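Local coordinates for protein SidF, inhibitor of growth family, member 3 (Legionella pneumophila subsp. pneumophila, PDB 4FYE) that removes phosphate from phosphoinositides as a bacterial effector phosphatase, its assigned activity being the 3-phosphatase reaction on phosphatidylinositol 3,4,5-trisphosphate, at residues N320-E325 against A340-L345; N76-N81 against Q153-A158; N624-T629 against D681-H686; Q303-R308 against A641-S646. The protein carries 1 engineered substitution. All blocks are in the same frame, centred on the assembly; numbering follows the deposited sequence.

Interaction 1: residues N320-E325 against A340-L345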
# COMPACT_ATOMS: atom_id res chain seq x y z
N ASN A 320 -15.21 18.84 -18.86
CA ASN A 320 -14.32 19.37 -19.89
C ASN A 320 -13.93 18.27 -20.83
O ASN A 320 -13.59 18.50 -21.95
CB ASN A 320 -13.07 20.04 -19.29
CG ASN A 320 -13.40 21.22 -18.35
OD1 ASN A 320 -14.24 22.09 -18.64
ND2 ASN A 320 -12.70 21.26 -17.21
N LYS A 321 -14.01 17.05 -20.33
CA LYS A 321 -13.66 15.87 -21.06
C LYS A 321 -14.83 15.29 -21.84
O LYS A 321 -14.66 14.34 -22.55
CB LYS A 321 -13.06 14.85 -20.07
CG LYS A 321 -11.61 14.50 -20.35
CD LYS A 321 -10.66 15.67 -20.22
CE LYS A 321 -9.59 15.54 -21.29
NZ LYS A 321 -8.42 14.86 -20.64
N ILE A 322 -16.01 15.87 -21.77
CA ILE A 322 -17.07 15.34 -22.62
C ILE A 322 -17.32 16.24 -23.86
O ILE A 322 -17.64 17.43 -23.70
CB ILE A 322 -18.35 15.20 -21.80
CG1 ILE A 322 -18.08 14.30 -20.61
CG2 ILE A 322 -19.53 14.70 -22.63
CD1 ILE A 322 -19.18 14.45 -19.57
N PRO A 323 -17.17 15.71 -25.10
CA PRO A 323 -17.23 16.69 -26.22
C PRO A 323 -18.50 17.49 -26.23
O PRO A 323 -19.53 16.97 -25.85
CB PRO A 323 -17.15 15.80 -27.44
CG PRO A 323 -16.19 14.70 -26.96
CD PRO A 323 -16.52 14.44 -25.50
N GLU A 324 -18.44 18.74 -26.66
CA GLU A 324 -19.60 19.62 -26.55
C GLU A 324 -20.93 19.00 -26.98
O GLU A 324 -21.95 19.16 -26.32
CB GLU A 324 -19.36 20.90 -27.34
CG GLU A 324 -20.02 22.14 -26.75
CD GLU A 324 -20.05 23.27 -27.77
OE1 GLU A 324 -20.99 24.11 -27.71
OE2 GLU A 324 -19.13 23.29 -28.64
N GLU A 325 -20.89 18.23 -28.05
CA GLU A 325 -22.10 17.76 -28.73
C GLU A 325 -22.76 16.59 -28.01
O GLU A 325 -23.77 16.07 -28.47
CB GLU A 325 -21.68 17.32 -30.11
CG GLU A 325 -20.16 17.48 -30.14
CD GLU A 325 -19.37 16.33 -30.72
OE1 GLU A 325 -18.19 16.36 -30.50
OE2 GLU A 325 -19.88 15.43 -31.41
N ALA A 340 -23.15 11.13 -11.48
CA ALA A 340 -23.25 9.82 -12.15
C ALA A 340 -23.28 10.00 -13.68
O ALA A 340 -22.66 9.24 -14.42
CB ALA A 340 -24.51 9.05 -11.67
N GLN A 341 -24.06 10.98 -14.13
CA GLN A 341 -24.29 11.19 -15.55
C GLN A 341 -22.96 11.64 -16.20
O GLN A 341 -22.58 11.17 -17.26
CB GLN A 341 -25.40 12.23 -15.74
CG GLN A 341 -25.89 12.33 -17.15
CD GLN A 341 -26.77 13.58 -17.40
OE1 GLN A 341 -26.56 14.67 -16.82
NE2 GLN A 341 -27.76 13.44 -18.28
N LEU A 342 -22.26 12.56 -15.55
CA LEU A 342 -20.94 12.97 -15.94
C LEU A 342 -19.98 11.79 -16.04
O LEU A 342 -19.25 11.70 -17.01
CB LEU A 342 -20.40 13.96 -14.92
CG LEU A 342 -20.56 15.45 -15.22
CD1 LEU A 342 -21.38 15.72 -16.48
CD2 LEU A 342 -21.04 16.20 -13.99
N ILE A 343 -20.00 10.88 -15.07
CA ILE A 343 -19.03 9.79 -15.09
C ILE A 343 -19.31 8.86 -16.25
O ILE A 343 -18.41 8.48 -17.02
CB ILE A 343 -19.00 9.03 -13.78
CG1 ILE A 343 -18.37 9.93 -12.74
CG2 ILE A 343 -18.18 7.72 -13.91
CD1 ILE A 343 -18.51 9.37 -11.31
N LYS A 344 -20.59 8.56 -16.41
CA LYS A 344 -21.04 7.72 -17.49
C LYS A 344 -20.68 8.30 -18.87
O LYS A 344 -20.19 7.61 -19.71
CB LYS A 344 -22.56 7.47 -17.39
CG LYS A 344 -23.03 6.60 -18.55
CD LYS A 344 -24.51 6.67 -18.88
CE LYS A 344 -24.68 6.21 -20.31
NZ LYS A 344 -26.06 5.71 -20.53
N LEU A 345 -20.95 9.58 -19.09
CA LEU A 345 -20.63 10.18 -20.37
C LEU A 345 -19.12 10.24 -20.55
O LEU A 345 -18.63 9.99 -21.62
CB LEU A 345 -21.27 11.57 -20.51
CG LEU A 345 -22.78 11.55 -20.80
CD1 LEU A 345 -23.48 12.90 -20.61
CD2 LEU A 345 -23.13 11.01 -22.18
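No ring or planar side chain takes part where Ile322 meets Leu342 and Leu345; the closest approach to a flat group is that of Ile322 CD1 to the carbonyl O of Leu342, 3.8 Å. The contact belongs to a helix-loop-helix arrangement: the connection between the successive helices 315-320 and 335-349 packs back on the second of them, placing Ile322 against one turn of it. Leu342 and Leu345, three positions apart, present neighbouring surfaces. Ile322 meets both, with its terminal methyl doing most of the touching. CD1 of Ile322 packs 3.7 Å from Leu345 CB and 4.0 Å from Leu342 CD1, so the same methyl serves both residues. The first torsion explains this: CG1 stands beside the backbone N and anti to the carbonyl carbon (chi1 -57°), and chi2 near 164° extends CD1 toward the helix. The side chains of Ile322 and Leu345 cross at about a right angle. No hydrogen bond joins the segments, so the link between them is apolar packing. Leu342 also touches Leu318 and Trp319 of helix 315-320, while Lys321 O accepts a hydrogen bond from Asn350 ND2, tying the loop to the region just past the second helix. The other branch of the isoleucine adds a looser touch, Ile322 CG2 standing 4.2 Å from Leu345 CB.

Interaction 2: residues N76-N81 against Q153-A158; sequences NNYIDN and QQFTQA
Ile79 lies over a face of the Phe155 ring while Tyr78 approaches the edge of that ring, and these two orientations define a contact between parallel helices of an alpha-helical bundle. The axes of the short segments 76-81 and 153-158 run within 3° of each other, 11.2 Å apart, a spacing that the large side chains between them span. Ile79 CD1 sits 4.0 Å from the centroid of the Phe155 ring and 28° off its normal, which meets the geometry of a CH-pi contact. The second branch of the isoleucine reaches the far end of the ring, with Ile79 CG2 3.7 Å from Phe155 CZ. The Phe155 ring is directed across the gap because its CG is anti to the backbone N and its CB already points toward the other helix. Tyr78 comes in beside it, near the plane of the phenyl ring, with Tyr78 CE2 4.3 Å from Phe155 CD2. The contact of Tyr78 with Thr156 is doubtful as a whole, because the threonine methyl is modelled too close to the tyrosine hydroxyl. Helix 98-119 completes the core: Phe112 meets the Phe155 ring with planes about 55° apart, and Ala109 touches Ile79. The phenylalanine ring even reaches the backbone of the opposing helix, Phe155 CE2 standing 3.9 Å from Ile79 CA.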
# COMPACT_ATOMS: atom_id res chain seq x y z
N ASN A 76 -7.64 -6.54 26.09
CA ASN A 76 -9.08 -6.36 25.87
C ASN A 76 -9.48 -6.49 24.43
O ASN A 76 -10.46 -7.16 24.16
CB ASN A 76 -9.58 -5.03 26.37
CG ASN A 76 -9.59 -4.91 27.88
OD1 ASN A 76 -9.29 -5.84 28.60
ND2 ASN A 76 -9.86 -3.73 28.35
N ASN A 77 -8.74 -5.88 23.50
CA ASN A 77 -9.00 -6.02 22.06
C ASN A 77 -8.95 -7.48 21.60
O ASN A 77 -9.85 -7.99 20.95
CB ASN A 77 -7.98 -5.23 21.25
CG ASN A 77 -8.17 -3.75 21.42
OD1 ASN A 77 -9.22 -3.32 21.88
ND2 ASN A 77 -7.15 -2.97 21.08
N TYR A 78 -7.88 -8.14 21.95
CA TYR A 78 -7.77 -9.54 21.72
C TYR A 78 -8.88 -10.31 22.30
O TYR A 78 -9.41 -11.09 21.58
CB TYR A 78 -6.48 -10.10 22.30
CG TYR A 78 -6.30 -11.53 21.88
CD1 TYR A 78 -5.70 -11.84 20.68
CD2 TYR A 78 -6.76 -12.58 22.67
CE1 TYR A 78 -5.53 -13.15 20.30
CE2 TYR A 78 -6.57 -13.87 22.30
CZ TYR A 78 -5.96 -14.13 21.10
OH TYR A 78 -5.77 -15.41 20.71
N ILE A 79 -9.25 -10.11 23.58
CA ILE A 79 -10.35 -10.89 24.13
C ILE A 79 -11.65 -10.69 23.29
O ILE A 79 -12.25 -11.65 22.83
CB ILE A 79 -10.67 -10.53 25.59
CG1 ILE A 79 -9.46 -10.58 26.55
CG2 ILE A 79 -11.82 -11.34 26.11
CD1 ILE A 79 -8.84 -11.90 26.82
N ASP A 80 -12.04 -9.45 23.07
CA ASP A 80 -13.34 -9.11 22.53
C ASP A 80 -13.43 -9.54 21.10
O ASP A 80 -14.49 -10.01 20.67
CB ASP A 80 -13.59 -7.58 22.58
CG ASP A 80 -13.78 -7.04 24.01
OD1 ASP A 80 -14.04 -7.83 24.95
OD2 ASP A 80 -13.65 -5.81 24.20
N ASN A 81 -12.34 -9.34 20.36
CA ASN A 81 -12.34 -9.60 18.93
C ASN A 81 -12.36 -11.12 18.68
O ASN A 81 -13.05 -11.57 17.81
CB ASN A 81 -11.21 -8.88 18.18
CG ASN A 81 -11.41 -7.34 18.12
OD1 ASN A 81 -12.52 -6.84 18.10
ND2 ASN A 81 -10.32 -6.60 18.08
N GLN A 153 -2.99 -17.11 25.94
CA GLN A 153 -2.94 -18.49 25.47
C GLN A 153 -3.91 -19.33 26.23
O GLN A 153 -4.68 -20.09 25.62
CB GLN A 153 -1.54 -19.10 25.54
CG GLN A 153 -0.72 -18.54 24.39
CD GLN A 153 0.77 -18.43 24.67
OE1 GLN A 153 1.25 -18.73 25.78
NE2 GLN A 153 1.52 -18.02 23.65
N GLN A 154 -3.94 -19.20 27.56
CA GLN A 154 -4.95 -19.97 28.32
C GLN A 154 -6.39 -19.57 27.89
O GLN A 154 -7.28 -20.43 27.70
CB GLN A 154 -4.71 -19.81 29.78
CG GLN A 154 -3.41 -20.46 30.27
CD GLN A 154 -3.09 -19.95 31.65
OE1 GLN A 154 -3.62 -18.93 32.04
NE2 GLN A 154 -2.25 -20.67 32.41
N PHE A 155 -6.61 -18.28 27.64
CA PHE A 155 -7.97 -17.87 27.29
C PHE A 155 -8.40 -18.48 25.96
O PHE A 155 -9.49 -19.02 25.86
CB PHE A 155 -8.15 -16.34 27.28
CG PHE A 155 -9.42 -15.87 26.58
CD1 PHE A 155 -10.69 -16.14 27.11
CD2 PHE A 155 -9.34 -15.17 25.39
CE1 PHE A 155 -11.84 -15.70 26.46
CE2 PHE A 155 -10.48 -14.72 24.74
CZ PHE A 155 -11.73 -14.97 25.26
N THR A 156 -7.56 -18.35 24.95
CA THR A 156 -7.86 -18.90 23.64
C THR A 156 -8.02 -20.45 23.66
O THR A 156 -8.90 -20.98 23.04
CB THR A 156 -6.92 -18.38 22.49
OG1 THR A 156 -5.94 -19.34 22.13
CG2 THR A 156 -6.22 -17.13 22.84
N GLN A 157 -7.19 -21.16 24.40
CA GLN A 157 -7.36 -22.62 24.50
C GLN A 157 -8.76 -22.98 25.01
O GLN A 157 -9.36 -24.04 24.64
CB GLN A 157 -6.24 -23.19 25.37
CG GLN A 157 -6.36 -24.67 25.68
CD GLN A 157 -5.74 -25.05 27.03
OE1 GLN A 157 -5.38 -24.18 27.86
NE2 GLN A 157 -5.60 -26.35 27.26
N ALA A 158 -9.30 -22.08 25.84
CA ALA A 158 -10.54 -22.33 26.58
C ALA A 158 -11.71 -21.93 25.75
O ALA A 158 -12.80 -22.44 25.93
CB ALA A 158 -10.57 -21.57 27.89

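Interaction 3: residues N624-T629 against D681-H686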
# COMPACT_ATOMS: atom_id res chain seq x y z
N ASN A 624 18.42 1.65 4.17
CA ASN A 624 17.33 0.71 4.03
C ASN A 624 15.98 1.14 3.39
O ASN A 624 15.47 0.47 2.47
CB ASN A 624 17.11 -0.07 5.32
CG ASN A 624 16.45 -1.41 5.09
OD1 ASN A 624 15.90 -2.03 6.04
ND2 ASN A 624 16.52 -1.90 3.87
N PHE A 625 15.26 2.13 3.73
CA PHE A 625 14.09 1.96 2.71
C PHE A 625 14.18 2.95 1.55
O PHE A 625 13.18 3.25 0.85
CB PHE A 625 12.73 2.14 3.42
CG PHE A 625 12.32 0.99 4.33
CD1 PHE A 625 11.13 0.29 4.06
CD2 PHE A 625 13.12 0.56 5.39
CE1 PHE A 625 10.69 -0.74 4.88
CE2 PHE A 625 12.69 -0.48 6.22
CZ PHE A 625 11.48 -1.14 5.98
N LYS A 626 15.36 3.57 1.38
CA LYS A 626 15.47 4.83 0.62
C LYS A 626 15.18 4.68 -0.89
O LYS A 626 14.57 5.58 -1.51
CB LYS A 626 16.85 5.45 0.77
CG LYS A 626 17.27 5.71 2.19
CD LYS A 626 18.29 6.84 2.17
CE LYS A 626 18.84 7.06 3.58
NZ LYS A 626 19.95 8.04 3.36
N LEU A 627 15.56 3.54 -1.47
CA LEU A 627 15.55 3.43 -2.92
C LEU A 627 14.10 3.18 -3.29
O LEU A 627 13.58 3.86 -4.18
CB LEU A 627 16.50 2.36 -3.46
CG LEU A 627 16.39 1.99 -4.97
CD1 LEU A 627 16.56 3.21 -5.88
CD2 LEU A 627 17.41 0.89 -5.30
N GLN A 628 13.46 2.30 -2.53
CA GLN A 628 12.04 1.99 -2.68
C GLN A 628 11.23 3.26 -2.50
O GLN A 628 10.33 3.57 -3.31
CB GLN A 628 11.68 0.89 -1.68
CG GLN A 628 12.54 -0.40 -1.79
CD GLN A 628 13.79 -0.41 -0.89
OE1 GLN A 628 14.43 0.58 -0.73
NE2 GLN A 628 14.16 -1.57 -0.39
N THR A 629 11.59 4.05 -1.49
CA THR A 629 10.85 5.31 -1.23
C THR A 629 11.03 6.30 -2.35
O THR A 629 10.06 6.94 -2.75
CB THR A 629 11.32 6.01 0.05
OG1 THR A 629 11.10 5.13 1.14
CG2 THR A 629 10.49 7.29 0.32
N ASP A 681 17.46 10.99 5.20
CA ASP A 681 18.87 10.91 5.59
C ASP A 681 19.03 11.14 7.07
O ASP A 681 19.95 10.57 7.69
CB ASP A 681 19.70 11.94 4.80
CG ASP A 681 19.63 11.73 3.24
OD1 ASP A 681 19.24 10.61 2.79
OD2 ASP A 681 19.99 12.68 2.46
N HIS A 682 18.15 11.97 7.64
CA HIS A 682 18.25 12.29 9.08
C HIS A 682 18.35 11.04 9.92
O HIS A 682 17.56 10.10 9.77
CB HIS A 682 17.15 13.25 9.60
CG HIS A 682 17.39 13.67 11.05
ND1 HIS A 682 16.94 12.94 12.13
CD2 HIS A 682 18.14 14.73 11.58
CE1 HIS A 682 17.35 13.51 13.27
NE2 HIS A 682 18.09 14.61 12.94
N ARG A 683 19.35 11.01 10.79
CA ARG A 683 19.62 9.88 11.66
C ARG A 683 18.83 10.06 12.98
O ARG A 683 19.19 10.90 13.81
CB ARG A 683 21.17 9.77 11.93
CG ARG A 683 22.06 9.43 10.71
CD ARG A 683 21.64 8.14 9.94
NE ARG A 683 20.38 8.23 9.14
CZ ARG A 683 19.62 7.16 8.80
NH1 ARG A 683 19.95 5.91 9.20
NH2 ARG A 683 18.51 7.29 8.05
N ARG A 684 17.80 9.24 13.20
CA ARG A 684 17.00 9.41 14.44
C ARG A 684 17.82 9.06 15.65
O ARG A 684 18.64 8.14 15.60
CB ARG A 684 15.68 8.61 14.40
CG ARG A 684 14.55 9.35 13.73
CD ARG A 684 14.03 8.69 12.45
NE ARG A 684 14.71 9.12 11.24
CZ ARG A 684 14.16 9.40 10.04
NH1 ARG A 684 12.87 9.36 9.80
NH2 ARG A 684 14.97 9.78 9.05
N THR A 685 17.63 9.80 16.74
CA THR A 685 18.46 9.60 17.95
C THR A 685 17.67 9.19 19.17
O THR A 685 18.30 8.78 20.12
CB THR A 685 19.27 10.85 18.33
OG1 THR A 685 18.36 11.94 18.49
CG2 THR A 685 20.26 11.22 17.23
N HIS A 686 16.34 9.28 19.19
CA HIS A 686 15.53 8.69 20.29
C HIS A 686 15.75 9.37 21.63
O HIS A 686 15.45 8.81 22.69
CB HIS A 686 15.78 7.16 20.42
CG HIS A 686 15.91 6.47 19.09
ND1 HIS A 686 17.11 6.15 18.54
CD2 HIS A 686 14.94 6.11 18.15
CE1 HIS A 686 16.91 5.57 17.34
NE2 HIS A 686 15.58 5.57 17.10
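Lys626 NZ donates to Asp681 OD1 at 2.7 Å, forming the salt bridge that joins the first turn of helix 626-637 to the end of helix 678-681. The ammonium group meets this oxygen on its anti side and lies 35° out of the carboxylate plane. Beyond CG the lysine chain is extended, which carries NZ across to the aspartate, and the two side chains cross at about a right angle. The methylene next to the charge follows along, with Lys626 CE 3.7 Å from Asp681 OD1. Arg683 adds a marginal touch, its NH2 4.5 Å from Lys626 CE. That arginine is held by its own segment: Arg683 NE donates to the carbonyl O of Asp681 at 2.8 Å, with an N-H...O angle of 156° and from above the carbonyl plane. Outside partners hold the rest of its guanidinium, NH1 bonding to Asn726 OD1 and NH2 to Leu680 O. The like charges Lys626 NZ and Arg683 NH2 remain 5.0 Å apart. Because Asp681 is exposed and the segments share a single hydrogen bond, the contact is a surface ion pair, probably open to competition from water; the lysine would be expected to favour the ionised carboxylate, probably against the helix C-terminus where Asp681 sits.

Interaction 4: residues Q303-R308 against A641-S646. Engineered in segment 641-646: Ser646 (natural residue Cys). With PO4 (phosphate ion), chain B.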
# COMPACT_ATOMS: atom_id res chain seq x y z
N GLN A 303 -9.26 -2.58 -12.08
CA GLN A 303 -10.51 -1.97 -11.82
C GLN A 303 -10.40 -0.89 -10.72
O GLN A 303 -10.97 0.21 -10.85
CB GLN A 303 -11.51 -3.03 -11.42
CG GLN A 303 -12.90 -2.47 -11.22
CD GLN A 303 -13.92 -3.54 -11.04
OE1 GLN A 303 -14.25 -3.88 -9.90
NE2 GLN A 303 -14.41 -4.11 -12.15
N THR A 304 -9.63 -1.17 -9.67
CA THR A 304 -9.48 -0.22 -8.56
C THR A 304 -8.63 0.98 -9.02
O THR A 304 -8.94 2.09 -8.63
CB THR A 304 -8.86 -0.96 -7.36
OG1 THR A 304 -9.67 -2.10 -7.08
CG2 THR A 304 -8.74 -0.09 -6.05
N LEU A 305 -7.61 0.82 -9.88
CA LEU A 305 -6.92 2.02 -10.27
C LEU A 305 -7.78 2.94 -11.13
O LEU A 305 -7.74 4.17 -11.00
CB LEU A 305 -5.66 1.69 -10.99
CG LEU A 305 -4.57 0.85 -10.31
CD1 LEU A 305 -3.24 1.39 -10.73
CD2 LEU A 305 -4.53 0.71 -8.81
N ALA A 306 -8.64 2.36 -11.96
CA ALA A 306 -9.49 3.19 -12.83
C ALA A 306 -10.48 3.98 -12.00
O ALA A 306 -10.76 5.12 -12.32
CB ALA A 306 -10.23 2.33 -13.83
N GLN A 307 -11.02 3.37 -10.94
CA GLN A 307 -11.97 4.07 -10.01
C GLN A 307 -11.22 5.19 -9.31
O GLN A 307 -11.80 6.25 -9.13
CB GLN A 307 -12.64 3.11 -8.93
CG GLN A 307 -13.99 3.61 -8.34
CD GLN A 307 -15.21 3.47 -9.28
OE1 GLN A 307 -15.49 2.40 -9.83
NE2 GLN A 307 -15.97 4.55 -9.44
N ARG A 308 -9.97 4.97 -8.87
CA ARG A 308 -9.23 6.05 -8.20
C ARG A 308 -9.15 7.25 -9.23
O ARG A 308 -9.38 8.40 -8.89
CB ARG A 308 -7.82 5.62 -7.73
CG ARG A 308 -6.89 6.81 -7.38
CD ARG A 308 -5.54 6.49 -6.59
NE ARG A 308 -4.64 6.68 -7.62
CZ ARG A 308 -3.75 7.61 -7.81
NH1 ARG A 308 -3.27 8.44 -6.88
NH2 ARG A 308 -3.21 7.50 -8.99
N ALA A 641 -0.36 5.33 -10.14
CA ALA A 641 -0.93 4.83 -8.94
C ALA A 641 0.15 3.95 -8.22
O ALA A 641 0.49 2.89 -8.74
CB ALA A 641 -2.14 4.00 -9.27
N ASN A 642 0.71 4.37 -7.08
CA ASN A 642 1.73 3.54 -6.39
C ASN A 642 1.12 2.49 -5.40
O ASN A 642 0.49 2.86 -4.38
CB ASN A 642 2.80 4.44 -5.73
CG ASN A 642 3.69 3.68 -4.72
OD1 ASN A 642 3.60 3.91 -3.51
ND2 ASN A 642 4.48 2.72 -5.20
N THR A 643 1.25 1.21 -5.75
CA THR A 643 0.89 0.06 -4.86
C THR A 643 2.19 -0.48 -4.19
O THR A 643 3.28 -0.39 -4.75
CB THR A 643 0.26 -1.10 -5.66
OG1 THR A 643 1.19 -1.51 -6.72
CG2 THR A 643 -1.06 -0.65 -6.38
N LYS A 644 2.06 -1.09 -3.01
CA LYS A 644 3.18 -1.42 -2.16
C LYS A 644 2.76 -2.45 -1.10
O LYS A 644 1.60 -2.52 -0.65
CB LYS A 644 3.83 -0.18 -1.50
CG LYS A 644 2.86 0.77 -0.91
CD LYS A 644 3.58 2.07 -0.54
CE LYS A 644 2.60 3.21 -0.29
NZ LYS A 644 1.95 3.53 -1.61
N GLY A 645 3.74 -3.29 -0.74
CA GLY A 645 3.39 -4.61 -0.30
C GLY A 645 4.51 -5.61 0.03
O GLY A 645 5.70 -5.63 -0.48
N SER A 646 4.04 -6.50 0.87
CA SER A 646 4.82 -7.48 1.53
C SER A 646 3.72 -8.56 1.50
O SER A 646 2.74 -8.38 0.76
CB SER A 646 5.19 -6.94 2.93
OG SER A 646 4.11 -6.30 3.72
P PO4 B . 5.02 -8.60 5.99
O1 PO4 B . 6.36 -7.86 6.11
O2 PO4 B . 5.02 -9.52 4.78
O3 PO4 B . 4.66 -9.49 7.19
O4 PO4 B . 3.88 -7.57 5.83
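Strand 641-645 leads into the phosphate-binding loop of the phosphatase, and its residues Ala641 and Thr643 pack against helix 284-311. The axes of segments 303-308 and 641-645 approach to 10.3 Å at an angle of 138°. Leu305 turns toward the strand, its CD2 lying 4.1 Å from Ala641 CB and 4.4 Å from Thr643 CG2; the position of its CD1 is doubtful. Arg308 lays one face of its guanidinium over Ala641, with NH2 3.5 Å from Ala641 CA and 3.7 Å from Ala641 CB. A bend at chi3 (107°) turns the group there, and a salt bridge from NH1 to Asp265 secures its polar end. Thr643 OG1 is bonded to Glu356 on the neighbouring strand. At the other end of the segment, the engineered Ser646, cysteine in the natural protein, donates from OG to O4 of a phosphate ion, probably from the crystallisation liquor; this bond is modelled very short and its exact length is doubtful. Arg652 NE and the backbone N atoms of Lys647 and Asp651 also hold the ion. With the natural cysteine at 646 and an arginine six positions later, the sequence fits CX5R, and the strand, anion-holding loop and following helix 652-668 are characteristic of the P-loop of cysteine-based phosphatases.

Interaction 4 is the one that reaches the phosphate site, through Ser646 at the end of its strand segment. Interaction 3 adjoins it along the chain, since helix 626-637 directly precedes strand 641-645; their nearest atoms are about 6 Å apart and their centres 25 Å. Phe625 and Thr629 also touch helix 652-668, which follows the phosphate-binding loop. Interaction 1, likewise about 6 Å from interaction 4 at the nearest atoms, is related to it through strand 391-399: Ile343 from one and Ala306 from the other both touch Ile396. Interactions 1 and 3 lie on opposite sides of the chain's centre, 45 Å between centres. Interaction 2 belongs to a separate helical region, its centre 35 Å from that of interaction 4.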